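Local structure of putative cell adhesion protein (Bacteroides fragilis, 4H40) at residues B[116-121]-B[141-146]. The protein is a fimbrillin-like protein that probably serves as a subunit of a pilus and is thought to take part in cell adhesion. Sequence-based numbering, arbitrary orientation.
Sequences YFRILS and LATDDR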
loop_
_atom_site.group_PDB
_atom_site.type_symbol
_atom_site.label_atom_id
_atom_site.label_comp_id
_atom_site.label_asym_id
_atom_site.label_seq_id
_atom_site.Cartn_x
_atom_site.Cartn_y
_atom_site.Cartn_z
ATOM N N TYR B 116 -19.232 39.681 -10.790
ATOM C CA TYR B 116 -18.532 38.402 -10.708
ATOM C C TYR B 116 -19.304 37.552 -9.745
ATOM O O TYR B 116 -19.881 38.092 -8.804
ATOM C CB TYR B 116 -17.087 38.583 -10.223
ATOM C CG TYR B 116 -16.151 39.122 -11.279
ATOM C CD1 TYR B 116 -15.596 38.281 -12.242
ATOM C CD2 TYR B 116 -15.777 40.462 -11.289
ATOM C CE1 TYR B 116 -14.718 38.767 -13.208
ATOM C CE2 TYR B 116 -14.890 40.958 -12.241
ATOM C CZ TYR B 116 -14.365 40.108 -13.203
ATOM O OH TYR B 116 -13.491 40.583 -14.151
ATOM N N PHE B 117 -19.355 36.242 -9.956
ATOM C CA PHE B 117 -20.076 35.415 -9.003
ATOM C C PHE B 117 -19.365 34.090 -8.780
ATOM O O PHE B 117 -18.760 33.517 -9.690
ATOM C CB PHE B 117 -21.576 35.223 -9.374
ATOM C CG PHE B 117 -21.868 34.498 -10.666
ATOM C CD1 PHE B 117 -21.925 35.185 -11.870
ATOM C CD2 PHE B 117 -22.107 33.125 -10.677
ATOM C CE1 PHE B 117 -22.164 34.505 -13.076
ATOM C CE2 PHE B 117 -22.356 32.443 -11.884
ATOM C CZ PHE B 117 -22.389 33.141 -13.075
ATOM N N ARG B 118 -19.410 33.640 -7.524
ATOM C CA ARG B 118 -18.844 32.375 -7.065
ATOM C C ARG B 118 -19.947 31.557 -6.419
ATOM O O ARG B 118 -20.971 32.112 -5.995
ATOM C CB ARG B 118 -17.671 32.589 -6.092
ATOM C CG ARG B 118 -16.545 33.414 -6.668
ATOM C CD ARG B 118 -15.240 33.125 -5.979
ATOM N NE ARG B 118 -14.168 33.138 -6.965
ATOM C CZ ARG B 118 -13.266 32.180 -7.121
ATOM N NH1 ARG B 118 -13.246 31.137 -6.308
ATOM N NH2 ARG B 118 -12.359 32.271 -8.072
ATOM N N ILE B 119 -19.759 30.231 -6.384
ATOM C CA ILE B 119 -20.720 29.285 -5.815
ATOM C C ILE B 119 -20.035 28.450 -4.774
ATOM O O ILE B 119 -18.860 28.107 -4.923
ATOM C CB ILE B 119 -21.394 28.349 -6.887
ATOM C CG1 ILE B 119 -21.616 28.993 -8.280
ATOM C CG2 ILE B 119 -22.638 27.618 -6.341
ATOM C CD1 ILE B 119 -22.601 30.077 -8.341
ATOM N N LEU B 120 -20.802 28.085 -3.746
ATOM C CA LEU B 120 -20.439 27.194 -2.645
ATOM C C LEU B 120 -21.585 26.237 -2.415
ATOM O O LEU B 120 -22.750 26.644 -2.515
ATOM C CB LEU B 120 -20.154 27.977 -1.353
ATOM C CG LEU B 120 -19.014 28.958 -1.369
ATOM C CD1 LEU B 120 -19.274 30.051 -0.407
ATOM C CD2 LEU B 120 -17.691 28.294 -1.046
ATOM N N SER B 121 -21.272 24.984 -2.088
ATOM C CA SER B 121 -22.288 23.987 -1.754
ATOM C C SER B 121 -21.691 23.016 -0.744
ATOM O O SER B 121 -20.659 22.402 -1.050
ATOM C CB SER B 121 -22.821 23.267 -2.988
ATOM O OG SER B 121 -23.855 22.373 -2.613
ATOM N N LEU B 141 -18.284 21.760 -2.332
ATOM C CA LEU B 141 -18.262 21.986 -3.759
ATOM C C LEU B 141 -18.242 23.469 -3.950
ATOM O O LEU B 141 -18.927 24.182 -3.217
ATOM C CB LEU B 141 -19.479 21.366 -4.446
ATOM C CG LEU B 141 -19.610 19.850 -4.479
ATOM C CD1 LEU B 141 -20.901 19.476 -5.131
ATOM C CD2 LEU B 141 -18.497 19.214 -5.279
ATOM N N ALA B 142 -17.434 23.955 -4.871
ATOM C CA ALA B 142 -17.318 25.390 -5.090
ATOM C C ALA B 142 -16.710 25.699 -6.452
ATOM O O ALA B 142 -16.322 24.798 -7.205
ATOM C CB ALA B 142 -16.440 26.002 -3.995
ATOM N N THR B 143 -16.630 26.990 -6.744
ATOM C CA THR B 143 -15.976 27.594 -7.895
ATOM C C THR B 143 -14.475 27.305 -7.749
ATOM O O THR B 143 -13.923 27.458 -6.655
ATOM C CB THR B 143 -16.288 29.108 -7.882
ATOM O OG1 THR B 143 -17.701 29.312 -7.975
ATOM C CG2 THR B 143 -15.584 29.860 -8.981
ATOM N N ASP B 144 -13.824 26.858 -8.816
ATOM C CA ASP B 144 -12.397 26.564 -8.770
ATOM C C ASP B 144 -11.701 27.235 -9.919
ATOM O O ASP B 144 -11.999 26.936 -11.078
ATOM C CB ASP B 144 -12.148 25.058 -8.797
ATOM C CG ASP B 144 -10.953 24.620 -7.991
ATOM O OD1 ASP B 144 -9.839 25.081 -8.291
ATOM O OD2 ASP B 144 -11.130 23.795 -7.077
ATOM N N ASP B 145 -10.761 28.141 -9.609
ATOM C CA ASP B 145 -10.035 28.875 -10.637
ATOM C C ASP B 145 -8.890 28.044 -11.235
ATOM O O ASP B 145 -8.270 28.472 -12.214
ATOM C CB ASP B 145 -9.525 30.202 -10.072
ATOM C CG ASP B 145 -10.563 31.321 -9.997
ATOM O OD1 ASP B 145 -11.690 31.134 -10.519
ATOM O OD2 ASP B 145 -10.235 32.401 -9.430
ATOM N N ARG B 146 -8.655 26.836 -10.697
ATOM C CA ARG B 146 -7.603 25.950 -11.193
ATOM C C ARG B 146 -7.970 25.370 -12.558
ATOM O O ARG B 146 -7.069 25.027 -13.317
ATOM C CB ARG B 146 -7.296 24.820 -10.188
ATOM C CG ARG B 146 -6.476 25.290 -8.991
ATOM C CD ARG B 146 -6.380 24.239 -7.887
ATOM N NE ARG B 146 -7.617 24.133 -7.104
ATOM C CZ ARG B 146 -7.720 23.558 -5.909
ATOM N NH1 ARG B 146 -6.650 23.042 -5.317
ATOM N NH2 ARG B 146 -8.891 23.503 -5.295
HETATM O O HOH W 1 -18.702 30.469 -10.595
#
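Ser121 and Leu141 form an antiparallel hydrogen-bonded pair, with Ser121 N donating to Leu141 O (2.7 Å) and Leu141 N returning a bond to Ser121 O (2.8 Å). One step on, Leu120 and Ala142 make a non-hydrogen-bonded pair, and the ladder continues as Thr143 N reaches Ile119 O at 3.1 Å. Past Ala142 the short strand 141-142 has ended, and the Thr143 side chain takes the place of a backbone carbonyl: its OG1 accepts from Ile119 N (2.8 Å, N-H...O angle 160°). A water bonded to this hydroxyl also donates to Phe117 O. A chi1 of -61° sets OG1 beside the Thr143 backbone N, which places the hydroxyl and that N next to the N-H and the C=O of Ile119 respectively. Strand 141-142 bridges 113-121 and 177-190, antiparallel to both, in a beta-rich protein of the fimbrillin-like family, placed in the transthyretin clan. Past this strand, Thr143 CG2 lies over the centre of the Arg118 guanidinium, 3.7 Å above its plane. The Arg118 and Thr143 side chains cross at about a right angle, the arginine chain bent at chi3, and Arg118 NH2 forms a salt bridge with Asp145 OD2, although the modelled position of NH2 is uncertain. Trp221 adds a cation-pi contact to Arg118, while Asp145 OD1 accepts from Met152 N. Leu120 CD2 meets Ala142 CB at 3.9 Å, and Ser121 CB packs near Leu141 CB on the other face. In the following turn, Asp144 OD1 accepts from Arg146 N, an Asx turn, and the carboxylate is gripped side-on by Arg146 NE and NH2.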